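Local coordinates for protein acetylene hydratase (Pelobacter acetylenicus, PDB 2E7Z) that catalyses the hydration of acetylene to acetaldehyde, using a tungsten-bis(molybdopterin guanine dinucleotide) cofactor and a [4Fe-4S] cluster, at residues Ala413-Met418 against Thr444-Leu449; Asp434-Tyr439 against Gln448-Val453; Cys611-Gly616 against His673-Pro678. One frame throughout, in Å; residues are numbered along the deposited sequence.

Interaction 1. Residues Ala413-Met418 against Thr444-Leu449; sequences ASNALM and TPTAQL. With MGD (2-amino-5,6-dimercapto-7-methyl-3,7,8a,9-tetrahydro-8-oxa-1,3,9,10-tetraaza-anthracen-4-one guanosine dinucleotide), chain E.
Asn415 and Thr446 carry this buried contact between two loops. Asn415 OD1 accepts two bonds from one residue. Thr446 OG1 donates to Asn415 OD1 at 2.7 Å, in the carbonyl plane and on a lone pair. Thr446 N donates to the same oxygen, Asn415 OD1, at 3.3 Å, tilted from that plane. Thr446 OG1 also accepts from Leu417 N at 2.9 Å, so this hydroxyl both gives and takes a bond. Asn415 CG is anti to the backbone N (chi1 -179°), and its OD1 meets residues 444-449. Apolar contacts flank the polar ones. Leu417 CD2 touches Pro445 CB at 3.9 Å, and Met418 SD lies 3.7 Å from Pro445 CG. An alanine at Asn415 would probably leave Thr446 OG1 and Thr446 N without their acceptor, and Ser610 OG without its bond to ND2. In the next shell, Asn415 N donates to O5' of MGD at 3.0 Å, and Thr444 CG2 packs on the ribose O3'. Ala413, Ser414 and Asn415 belong to the binding site of the tungsten cofactor. Thr444 OG1 accepts from Ala447 N, an ST motif within residues 444-449. Water 1 joins Thr444 OG1 to Ser414 O. Leu417 and Leu449 both rest on Leu427 of helix 423-431, while Thr446 touches Ala411 of strand 408-412.

Interaction 2. Residues Asp434-Tyr439 against Gln448-Val453; sequences DLVVCY and QLADYV. With MGD (2-amino-5,6-dimercapto-7-methyl-3,7,8a,9-tetrahydro-8-oxa-1,3,9,10-tetraaza-anthracen-4-one guanosine dinucleotide), chain E.
Val437 pairs with Tyr452 and Cys438 with Val453 as parallel neighbours, with Cys438 N donating to Tyr452 O at 2.9 Å and 170°. The two strands, 435-440 and 452-455, lie side by side in the mixed seven-stranded sheet of the molybdopterin oxidoreductase region. Where the second strand begins, Val436 O accepts from Asp451 N at 2.8 Å and, more weakly, from Tyr452 N. The side chain of Asp451 then extends the pairing. Its OD2 accepts from Val436 N at 2.8 Å through the anti lone pair, and it also forms a salt bridge with Arg70. Its other oxygen, OD1, shares water 2 with Asp434 O. On the face that carries Val437 and Tyr452, Leu435 CD1 meets the edge of the Tyr452 ring, 3.9 Å from Tyr452 CE1. The Tyr452 hydroxyl goes on to Glu86 of helix 80-98. Elsewhere, Ala450 CB packs against Val436 CG1 at 3.9 Å and against Cys438 CB. Near the end of the first strand, the guanine amino group N2 of MGD sits over one face of the Tyr439 ring and donates to Tyr439 O at 3.2 Å.

Interaction 3. Residues Cys611-Gly616 against His673-Pro678; sequences CYHQPG and HGRWCP. With MGD (2-amino-5,6-dimercapto-7-methyl-3,7,8a,9-tetrahydro-8-oxa-1,3,9,10-tetraaza-anthracen-4-one guanosine dinucleotide), chain E.
The imidazole of His613 meets two flat groups in different ways. It turns an edge to the face of the Trp676 five-membered ring in an offset edge-to-face pair, with the planes at 88°. His613 CE1 lies over one face of the Arg675 guanidinium, 3.6 Å above it and toward the rim. There the planes are only 29° apart. On the indole side His613 CD2 does the touching, 3.8 Å from Trp676 CD1. His613 NE2 makes a weak bond to Gly674 O at 3.1 Å. Water 3 lies in the ring plane, 2.8 Å from His613 NE2, and donates to His673 O. His613 CB packs on Pro678 CD at 3.6 Å, and Gln614 NE2 lies near Pro678 CG. Outside partners fix the two flat groups: Arg675 NH2 forms a salt bridge with Glu604, and Trp676 NE1 donates to Ser610 O. The contact joins two loops of the molybdopterin dinucleotide-binding domain. Both reach the cofactor. One face of the His673 ring lies against the pterin, with C17 of MGD 3.2 Å above the ring centre, and Cys611 SG touches the ribose. The positive guanidinium so near the His613 ring would probably disfavour a second proton on the imidazole, although Glu604 is likely to soften that effect.

From the N terminus, residues 413-418 come first, just after strand 408-412. Interaction 1 closes the loop from there to 444-449, which holds helix 423-431 and strand 435-440. Interaction 2 opens inside that loop at 434-439 and ends on the same stretch, sharing Gln448 and Leu449. The two contacts therefore overlap along the chain, and a probable hydrogen bond from Ala413 N to Tyr439 O joins them. Interaction 3 follows in series, closing the loop from 611-616 to 673-678 in the dinucleotide-binding domain. Pro445 and Thr444 pack on Trp676, which ties that domain to the region of the seven-stranded sheet. All three contacts touch the same MGD.

Interaction 1. Residues Ala413-Met418 against Thr444-Leu449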
# COMPACT_ATOMS: atom_id res chain seq x y z
N ALA A 413 -12.88 3.93 -3.27
CA ALA A 413 -12.41 3.57 -1.92
C ALA A 413 -11.03 4.16 -1.66
O ALA A 413 -10.13 3.50 -1.16
CB ALA A 413 -12.45 2.07 -1.69
N SER A 414 -10.89 5.45 -1.99
CA SER A 414 -9.62 6.14 -1.88
C SER A 414 -9.84 7.60 -1.52
O SER A 414 -10.45 8.36 -2.29
CB SER A 414 -8.86 6.00 -3.23
OG SER A 414 -7.71 6.85 -3.27
N ASN A 415 -9.38 7.97 -0.33
CA ASN A 415 -9.44 9.37 0.09
C ASN A 415 -8.20 10.05 -0.47
O ASN A 415 -7.27 10.43 0.22
CB ASN A 415 -9.50 9.42 1.62
CG ASN A 415 -9.61 10.82 2.16
OD1 ASN A 415 -9.97 11.77 1.47
ND2 ASN A 415 -9.35 10.92 3.47
N ALA A 416 -8.22 10.17 -1.80
CA ALA A 416 -7.07 10.57 -2.60
C ALA A 416 -6.45 11.90 -2.21
O ALA A 416 -5.22 12.05 -2.24
CB ALA A 416 -7.43 10.56 -4.11
N LEU A 417 -7.26 12.88 -1.80
CA LEU A 417 -6.71 14.14 -1.34
C LEU A 417 -5.60 13.92 -0.31
O LEU A 417 -4.61 14.65 -0.28
CB LEU A 417 -7.83 15.02 -0.75
CG LEU A 417 -7.34 16.32 -0.13
CD1 LEU A 417 -6.77 17.28 -1.17
CD2 LEU A 417 -8.51 16.96 0.61
N MET A 418 -5.81 12.93 0.57
CA MET A 418 -4.96 12.73 1.73
C MET A 418 -4.05 11.52 1.63
O MET A 418 -3.35 11.19 2.60
CB MET A 418 -5.84 12.58 3.00
CG MET A 418 -6.50 13.89 3.48
SD MET A 418 -7.74 13.69 4.78
CE MET A 418 -6.94 12.61 5.99
N THR A 444 -16.02 11.96 2.82
CA THR A 444 -14.62 12.18 3.11
C THR A 444 -14.17 13.53 2.54
O THR A 444 -14.87 14.15 1.76
CB THR A 444 -13.76 11.08 2.47
OG1 THR A 444 -13.84 11.25 1.06
CG2 THR A 444 -14.24 9.71 2.88
N PRO A 445 -12.97 13.99 2.95
CA PRO A 445 -12.46 15.21 2.37
C PRO A 445 -12.40 15.17 0.84
O PRO A 445 -12.67 16.15 0.19
CB PRO A 445 -11.08 15.35 3.02
CG PRO A 445 -11.28 14.70 4.42
CD PRO A 445 -12.16 13.52 4.10
N THR A 446 -12.07 14.00 0.27
CA THR A 446 -12.10 13.83 -1.18
C THR A 446 -13.54 13.89 -1.73
O THR A 446 -13.80 14.55 -2.72
CB THR A 446 -11.43 12.50 -1.57
OG1 THR A 446 -10.09 12.55 -1.09
CG2 THR A 446 -11.41 12.36 -3.06
N ALA A 447 -14.47 13.20 -1.07
CA ALA A 447 -15.87 13.21 -1.51
C ALA A 447 -16.43 14.64 -1.49
O ALA A 447 -17.25 15.02 -2.33
CB ALA A 447 -16.70 12.29 -0.63
N GLN A 448 -15.92 15.44 -0.56
CA GLN A 448 -16.40 16.82 -0.43
C GLN A 448 -16.11 17.66 -1.66
O GLN A 448 -16.74 18.69 -1.92
CB GLN A 448 -15.73 17.46 0.76
CG GLN A 448 -16.41 16.94 2.05
CD GLN A 448 -15.74 17.44 3.31
OE1 GLN A 448 -15.24 18.57 3.36
NE2 GLN A 448 -15.72 16.60 4.35
N LEU A 449 -15.13 17.19 -2.44
CA LEU A 449 -14.67 17.83 -3.68
C LEU A 449 -15.29 17.23 -4.93
O LEU A 449 -14.94 17.61 -6.05
CB LEU A 449 -13.13 17.78 -3.74
CG LEU A 449 -12.43 18.71 -2.74
CD1 LEU A 449 -11.03 18.24 -2.34
CD2 LEU A 449 -12.40 20.14 -3.24
PB MGD E . -7.51 6.02 2.66
O1B MGD E . -6.68 7.08 1.97
O2B MGD E . -7.90 6.19 4.08
O3B MGD E . -6.82 4.58 2.57
O3A MGD E . -4.78 4.00 1.21
PA MGD E . -6.36 3.68 1.32
O1A MGD E . -6.62 2.27 1.75
O2A MGD E . -6.96 4.20 0.04
O5' MGD E . -8.85 5.87 1.76
C5' MGD E . -9.63 4.70 1.89
C4' MGD E . -11.07 5.12 1.62
O4' MGD E . -11.83 3.93 1.44
C3' MGD E . -11.74 5.81 2.81
O3' MGD E . -12.23 7.09 2.38
C2' MGD E . -12.87 4.88 3.27
O2' MGD E . -14.07 5.52 3.76
C1' MGD E . -13.15 4.12 2.00
N9 MGD E . -13.69 2.76 2.16
C8 MGD E . -13.34 1.84 3.09
N7 MGD E . -13.97 0.67 2.85
C5 MGD E . -14.67 0.83 1.71
C6 MGD E . -15.54 0.01 0.88
O6 MGD E . -15.78 -1.18 1.18
N1 MGD E . -16.03 0.60 -0.22
C2 MGD E . -15.86 1.87 -0.56
N2 MGD E . -16.43 2.33 -1.71
N3 MGD E . -15.08 2.68 0.16
C4 MGD E . -14.48 2.19 1.26
C10 MGD E . -3.89 3.24 2.03
C11 MGD E . -2.50 3.47 1.48
O11 MGD E . -2.20 4.84 1.75
C12 MGD E . -1.52 2.56 2.17
S12 MGD E . -1.85 0.88 2.20
C13 MGD E . -0.38 3.04 2.70
S13 MGD E . 0.69 2.07 3.60
C14 MGD E . 0.03 4.48 2.57
N15 MGD E . -0.05 5.19 3.84
C16 MGD E . 0.20 6.53 3.74
C17 MGD E . 0.83 7.33 4.79
O17 MGD E . 1.18 6.80 5.87
N18 MGD E . 1.02 8.65 4.55
C19 MGD E . 0.66 9.25 3.39
N19 MGD E . 0.87 10.57 3.21
N20 MGD E . 0.06 8.58 2.40
C21 MGD E . -0.17 7.26 2.51
N22 MGD E . -0.74 6.60 1.50
C23 MGD E . -0.84 5.16 1.50
O HOH W 1 -12.71 9.28 -0.40

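Interaction 2. Residues Asp434-Tyr439 against Gln448-Val453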
# COMPACT_ATOMS: atom_id res chain seq x y z
N ASP A 434 -13.09 18.85 -14.31
CA ASP A 434 -14.45 19.07 -14.82
C ASP A 434 -15.43 18.04 -14.27
O ASP A 434 -16.63 18.31 -14.17
CB ASP A 434 -14.44 19.01 -16.35
CG ASP A 434 -13.73 20.18 -16.97
OD1 ASP A 434 -13.71 21.27 -16.37
OD2 ASP A 434 -13.21 20.00 -18.08
N LEU A 435 -14.94 16.87 -13.85
CA LEU A 435 -15.77 15.81 -13.28
C LEU A 435 -15.01 15.06 -12.23
O LEU A 435 -13.93 14.55 -12.52
CB LEU A 435 -16.23 14.82 -14.36
CG LEU A 435 -17.01 13.59 -13.90
CD1 LEU A 435 -18.37 13.96 -13.29
CD2 LEU A 435 -17.26 12.65 -15.06
N VAL A 436 -15.56 14.97 -11.02
CA VAL A 436 -14.99 14.15 -9.95
C VAL A 436 -16.09 13.25 -9.42
O VAL A 436 -17.20 13.73 -9.09
CB VAL A 436 -14.40 15.01 -8.82
CG1 VAL A 436 -13.92 14.17 -7.61
CG2 VAL A 436 -13.31 15.90 -9.37
N VAL A 437 -15.82 11.96 -9.37
CA VAL A 437 -16.76 10.99 -8.81
C VAL A 437 -16.06 10.28 -7.66
O VAL A 437 -14.93 9.81 -7.81
CB VAL A 437 -17.17 9.95 -9.87
CG1 VAL A 437 -18.05 8.84 -9.26
CG2 VAL A 437 -17.84 10.62 -11.09
N CYS A 438 -16.70 10.23 -6.49
CA CYS A 438 -16.14 9.57 -5.32
C CYS A 438 -17.03 8.44 -4.88
O CYS A 438 -18.19 8.71 -4.53
CB CYS A 438 -15.87 10.58 -4.20
SG CYS A 438 -15.12 9.84 -2.74
N TYR A 439 -16.53 7.21 -4.92
CA TYR A 439 -17.29 6.02 -4.54
C TYR A 439 -16.77 5.58 -3.18
O TYR A 439 -15.64 5.09 -3.04
CB TYR A 439 -17.14 4.94 -5.64
CG TYR A 439 -17.70 3.59 -5.30
CD1 TYR A 439 -19.07 3.36 -5.23
CD2 TYR A 439 -16.84 2.50 -5.07
CE1 TYR A 439 -19.57 2.09 -4.95
CE2 TYR A 439 -17.34 1.26 -4.78
CZ TYR A 439 -18.70 1.05 -4.72
OH TYR A 439 -19.13 -0.22 -4.39
N GLN A 448 -15.92 15.44 -0.56
CA GLN A 448 -16.40 16.82 -0.43
C GLN A 448 -16.11 17.66 -1.66
O GLN A 448 -16.74 18.69 -1.92
CB GLN A 448 -15.73 17.46 0.76
CG GLN A 448 -16.41 16.94 2.05
CD GLN A 448 -15.74 17.44 3.31
OE1 GLN A 448 -15.24 18.57 3.36
NE2 GLN A 448 -15.72 16.60 4.35
N LEU A 449 -15.13 17.19 -2.44
CA LEU A 449 -14.67 17.83 -3.68
C LEU A 449 -15.29 17.23 -4.93
O LEU A 449 -14.94 17.61 -6.05
CB LEU A 449 -13.13 17.78 -3.74
CG LEU A 449 -12.43 18.71 -2.74
CD1 LEU A 449 -11.03 18.24 -2.34
CD2 LEU A 449 -12.40 20.14 -3.24
N ALA A 450 -16.25 16.32 -4.74
CA ALA A 450 -16.81 15.61 -5.87
C ALA A 450 -18.01 16.31 -6.51
O ALA A 450 -18.65 17.13 -5.86
CB ALA A 450 -17.16 14.19 -5.48
N ASP A 451 -18.29 15.94 -7.76
CA ASP A 451 -19.59 16.26 -8.39
C ASP A 451 -20.65 15.25 -7.95
O ASP A 451 -21.84 15.59 -7.83
CB ASP A 451 -19.46 16.26 -9.90
CG ASP A 451 -18.55 17.36 -10.37
OD1 ASP A 451 -18.99 18.54 -10.43
OD2 ASP A 451 -17.39 17.07 -10.68
N TYR A 452 -20.23 14.01 -7.74
CA TYR A 452 -21.12 12.91 -7.36
C TYR A 452 -20.45 12.04 -6.34
O TYR A 452 -19.26 11.66 -6.54
CB TYR A 452 -21.50 12.01 -8.57
CG TYR A 452 -22.16 12.78 -9.69
CD1 TYR A 452 -21.39 13.40 -10.68
CD2 TYR A 452 -23.55 12.92 -9.73
CE1 TYR A 452 -21.96 14.14 -11.69
CE2 TYR A 452 -24.16 13.69 -10.71
CZ TYR A 452 -23.35 14.30 -11.68
OH TYR A 452 -23.94 15.07 -12.65
N VAL A 453 -21.18 11.73 -5.26
CA VAL A 453 -20.70 10.80 -4.26
C VAL A 453 -21.60 9.59 -4.36
O VAL A 453 -22.83 9.71 -4.29
CB VAL A 453 -20.70 11.42 -2.87
CG1 VAL A 453 -20.20 10.40 -1.81
CG2 VAL A 453 -19.82 12.68 -2.85
PB MGD E . -7.51 6.02 2.66
O1B MGD E . -6.68 7.08 1.97
O2B MGD E . -7.90 6.19 4.08
O3B MGD E . -6.82 4.58 2.57
O3A MGD E . -4.78 4.00 1.21
PA MGD E . -6.36 3.68 1.32
O1A MGD E . -6.62 2.27 1.75
O2A MGD E . -6.96 4.20 0.04
O5' MGD E . -8.85 5.87 1.76
C5' MGD E . -9.63 4.70 1.89
C4' MGD E . -11.07 5.12 1.62
O4' MGD E . -11.83 3.93 1.44
C3' MGD E . -11.74 5.81 2.81
O3' MGD E . -12.23 7.09 2.38
C2' MGD E . -12.87 4.88 3.27
O2' MGD E . -14.07 5.52 3.76
C1' MGD E . -13.15 4.12 2.00
N9 MGD E . -13.69 2.76 2.16
C8 MGD E . -13.34 1.84 3.09
N7 MGD E . -13.97 0.67 2.85
C5 MGD E . -14.67 0.83 1.71
C6 MGD E . -15.54 0.01 0.88
O6 MGD E . -15.78 -1.18 1.18
N1 MGD E . -16.03 0.60 -0.22
C2 MGD E . -15.86 1.87 -0.56
N2 MGD E . -16.43 2.33 -1.71
N3 MGD E . -15.08 2.68 0.16
C4 MGD E . -14.48 2.19 1.26
C10 MGD E . -3.89 3.24 2.03
C11 MGD E . -2.50 3.47 1.48
O11 MGD E . -2.20 4.84 1.75
C12 MGD E . -1.52 2.56 2.17
S12 MGD E . -1.85 0.88 2.20
C13 MGD E . -0.38 3.04 2.70
S13 MGD E . 0.69 2.07 3.60
C14 MGD E . 0.03 4.48 2.57
N15 MGD E . -0.05 5.19 3.84
C16 MGD E . 0.20 6.53 3.74
C17 MGD E . 0.83 7.33 4.79
O17 MGD E . 1.18 6.80 5.87
N18 MGD E . 1.02 8.65 4.55
C19 MGD E . 0.66 9.25 3.39
N19 MGD E . 0.87 10.57 3.21
N20 MGD E . 0.06 8.58 2.40
C21 MGD E . -0.17 7.26 2.51
N22 MGD E . -0.74 6.60 1.50
C23 MGD E . -0.84 5.16 1.50
O HOH W 2 -18.35 19.99 -12.69

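Interaction 3. Residues Cys611-Gly616 against His673-Pro678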
# COMPACT_ATOMS: atom_id res chain seq x y z
N CYS A 611 -9.64 6.07 7.90
CA CYS A 611 -10.96 5.47 8.16
C CYS A 611 -11.27 5.35 9.64
O CYS A 611 -10.38 5.14 10.47
CB CYS A 611 -11.05 4.06 7.58
SG CYS A 611 -10.62 3.94 5.81
N TYR A 612 -12.57 5.41 9.92
CA TYR A 612 -13.17 5.16 11.26
C TYR A 612 -12.99 6.32 12.23
O TYR A 612 -13.09 6.14 13.46
CB TYR A 612 -12.74 3.81 11.91
CG TYR A 612 -12.56 2.71 10.91
CD1 TYR A 612 -13.45 2.58 9.84
CD2 TYR A 612 -11.47 1.85 11.00
CE1 TYR A 612 -13.24 1.58 8.86
CE2 TYR A 612 -11.25 0.88 10.06
CZ TYR A 612 -12.12 0.75 8.97
OH TYR A 612 -11.87 -0.20 8.00
N HIS A 613 -12.76 7.53 11.69
CA HIS A 613 -12.78 8.73 12.55
C HIS A 613 -14.19 9.28 12.83
O HIS A 613 -14.32 10.26 13.57
CB HIS A 613 -11.87 9.82 11.95
CG HIS A 613 -10.43 9.41 11.82
ND1 HIS A 613 -9.72 8.86 12.86
CD2 HIS A 613 -9.56 9.53 10.78
CE1 HIS A 613 -8.48 8.62 12.46
NE2 HIS A 613 -8.36 9.03 11.21
N GLN A 614 -15.22 8.71 12.21
CA GLN A 614 -16.61 9.13 12.49
C GLN A 614 -16.89 8.98 14.00
O GLN A 614 -16.31 8.09 14.63
CB GLN A 614 -17.58 8.27 11.68
CG GLN A 614 -17.73 8.72 10.24
CD GLN A 614 -16.52 8.33 9.36
OE1 GLN A 614 -15.81 7.33 9.64
NE2 GLN A 614 -16.29 9.09 8.29
N PRO A 615 -17.73 9.88 14.59
CA PRO A 615 -18.05 9.75 16.01
C PRO A 615 -18.46 8.33 16.37
O PRO A 615 -19.34 7.75 15.73
CB PRO A 615 -19.22 10.73 16.19
CG PRO A 615 -18.94 11.82 15.22
CD PRO A 615 -18.37 11.07 14.00
N GLY A 616 -17.81 7.77 17.38
CA GLY A 616 -18.15 6.43 17.84
C GLY A 616 -17.06 5.85 18.70
O GLY A 616 -16.06 6.53 19.02
N HIS A 673 -0.72 9.68 10.11
CA HIS A 673 -1.32 9.77 8.80
C HIS A 673 -2.81 9.55 8.89
O HIS A 673 -3.27 8.64 9.58
CB HIS A 673 -0.77 8.71 7.88
CG HIS A 673 -1.55 8.55 6.61
ND1 HIS A 673 -1.63 9.55 5.66
CD2 HIS A 673 -2.28 7.52 6.13
CE1 HIS A 673 -2.38 9.14 4.65
NE2 HIS A 673 -2.79 7.91 4.91
N GLY A 674 -3.57 10.33 8.12
CA GLY A 674 -4.96 10.01 7.88
C GLY A 674 -5.93 10.72 8.78
O GLY A 674 -7.10 10.45 8.75
N ARG A 675 -5.43 11.64 9.61
CA ARG A 675 -6.29 12.29 10.58
C ARG A 675 -7.16 13.40 9.99
O ARG A 675 -6.65 14.29 9.31
CB ARG A 675 -5.43 12.85 11.73
CG ARG A 675 -4.99 11.78 12.68
CD ARG A 675 -6.19 11.50 13.60
NE ARG A 675 -5.95 10.41 14.48
CZ ARG A 675 -6.74 10.06 15.48
NH1 ARG A 675 -7.84 10.76 15.76
NH2 ARG A 675 -6.40 9.03 16.21
N TRP A 676 -8.46 13.30 10.22
CA TRP A 676 -9.37 14.37 9.92
C TRP A 676 -10.55 14.25 10.88
O TRP A 676 -10.57 13.33 11.69
CB TRP A 676 -9.82 14.37 8.44
CG TRP A 676 -10.58 13.14 7.99
CD1 TRP A 676 -10.10 11.86 7.85
CD2 TRP A 676 -11.95 13.10 7.59
NE1 TRP A 676 -11.09 11.03 7.37
CE2 TRP A 676 -12.25 11.76 7.24
CE3 TRP A 676 -12.98 14.07 7.54
CZ2 TRP A 676 -13.51 11.36 6.80
CZ3 TRP A 676 -14.25 13.67 7.09
CH2 TRP A 676 -14.51 12.32 6.75
N CYS A 677 -11.53 15.13 10.75
CA CYS A 677 -12.55 15.34 11.79
C CYS A 677 -13.95 15.29 11.17
O CYS A 677 -14.52 16.34 10.86
CB CYS A 677 -12.31 16.70 12.45
SG CYS A 677 -10.55 17.05 12.89
N PRO A 678 -14.51 14.08 10.97
CA PRO A 678 -15.80 13.91 10.30
C PRO A 678 -16.98 14.58 10.99
O PRO A 678 -18.02 14.75 10.36
CB PRO A 678 -15.98 12.38 10.29
CG PRO A 678 -14.60 11.83 10.37
CD PRO A 678 -13.88 12.79 11.28
PB MGD E . -7.51 6.02 2.66
O1B MGD E . -6.68 7.08 1.97
O2B MGD E . -7.90 6.19 4.08
O3B MGD E . -6.82 4.58 2.57
O3A MGD E . -4.78 4.00 1.21
PA MGD E . -6.36 3.68 1.32
O1A MGD E . -6.62 2.27 1.75
O2A MGD E . -6.96 4.20 0.04
O5' MGD E . -8.85 5.87 1.76
C5' MGD E . -9.63 4.70 1.89
C4' MGD E . -11.07 5.12 1.62
O4' MGD E . -11.83 3.93 1.44
C3' MGD E . -11.74 5.81 2.81
O3' MGD E . -12.23 7.09 2.38
C2' MGD E . -12.87 4.88 3.27
O2' MGD E . -14.07 5.52 3.76
C1' MGD E . -13.15 4.12 2.00
N9 MGD E . -13.69 2.76 2.16
C8 MGD E . -13.34 1.84 3.09
N7 MGD E . -13.97 0.67 2.85
C5 MGD E . -14.67 0.83 1.71
C6 MGD E . -15.54 0.01 0.88
O6 MGD E . -15.78 -1.18 1.18
N1 MGD E . -16.03 0.60 -0.22
C2 MGD E . -15.86 1.87 -0.56
N2 MGD E . -16.43 2.33 -1.71
N3 MGD E . -15.08 2.68 0.16
C4 MGD E . -14.48 2.19 1.26
C10 MGD E . -3.89 3.24 2.03
C11 MGD E . -2.50 3.47 1.48
O11 MGD E . -2.20 4.84 1.75
C12 MGD E . -1.52 2.56 2.17
S12 MGD E . -1.85 0.88 2.20
C13 MGD E . -0.38 3.04 2.70
S13 MGD E . 0.69 2.07 3.60
C14 MGD E . 0.03 4.48 2.57
N15 MGD E . -0.05 5.19 3.84
C16 MGD E . 0.20 6.53 3.74
C17 MGD E . 0.83 7.33 4.79
O17 MGD E . 1.18 6.80 5.87
N18 MGD E . 1.02 8.65 4.55
C19 MGD E . 0.66 9.25 3.39
N19 MGD E . 0.87 10.57 3.21
N20 MGD E . 0.06 8.58 2.40
C21 MGD E . -0.17 7.26 2.51
N22 MGD E . -0.74 6.60 1.50
C23 MGD E . -0.84 5.16 1.50
O HOH W 3 -5.69 8.18 10.95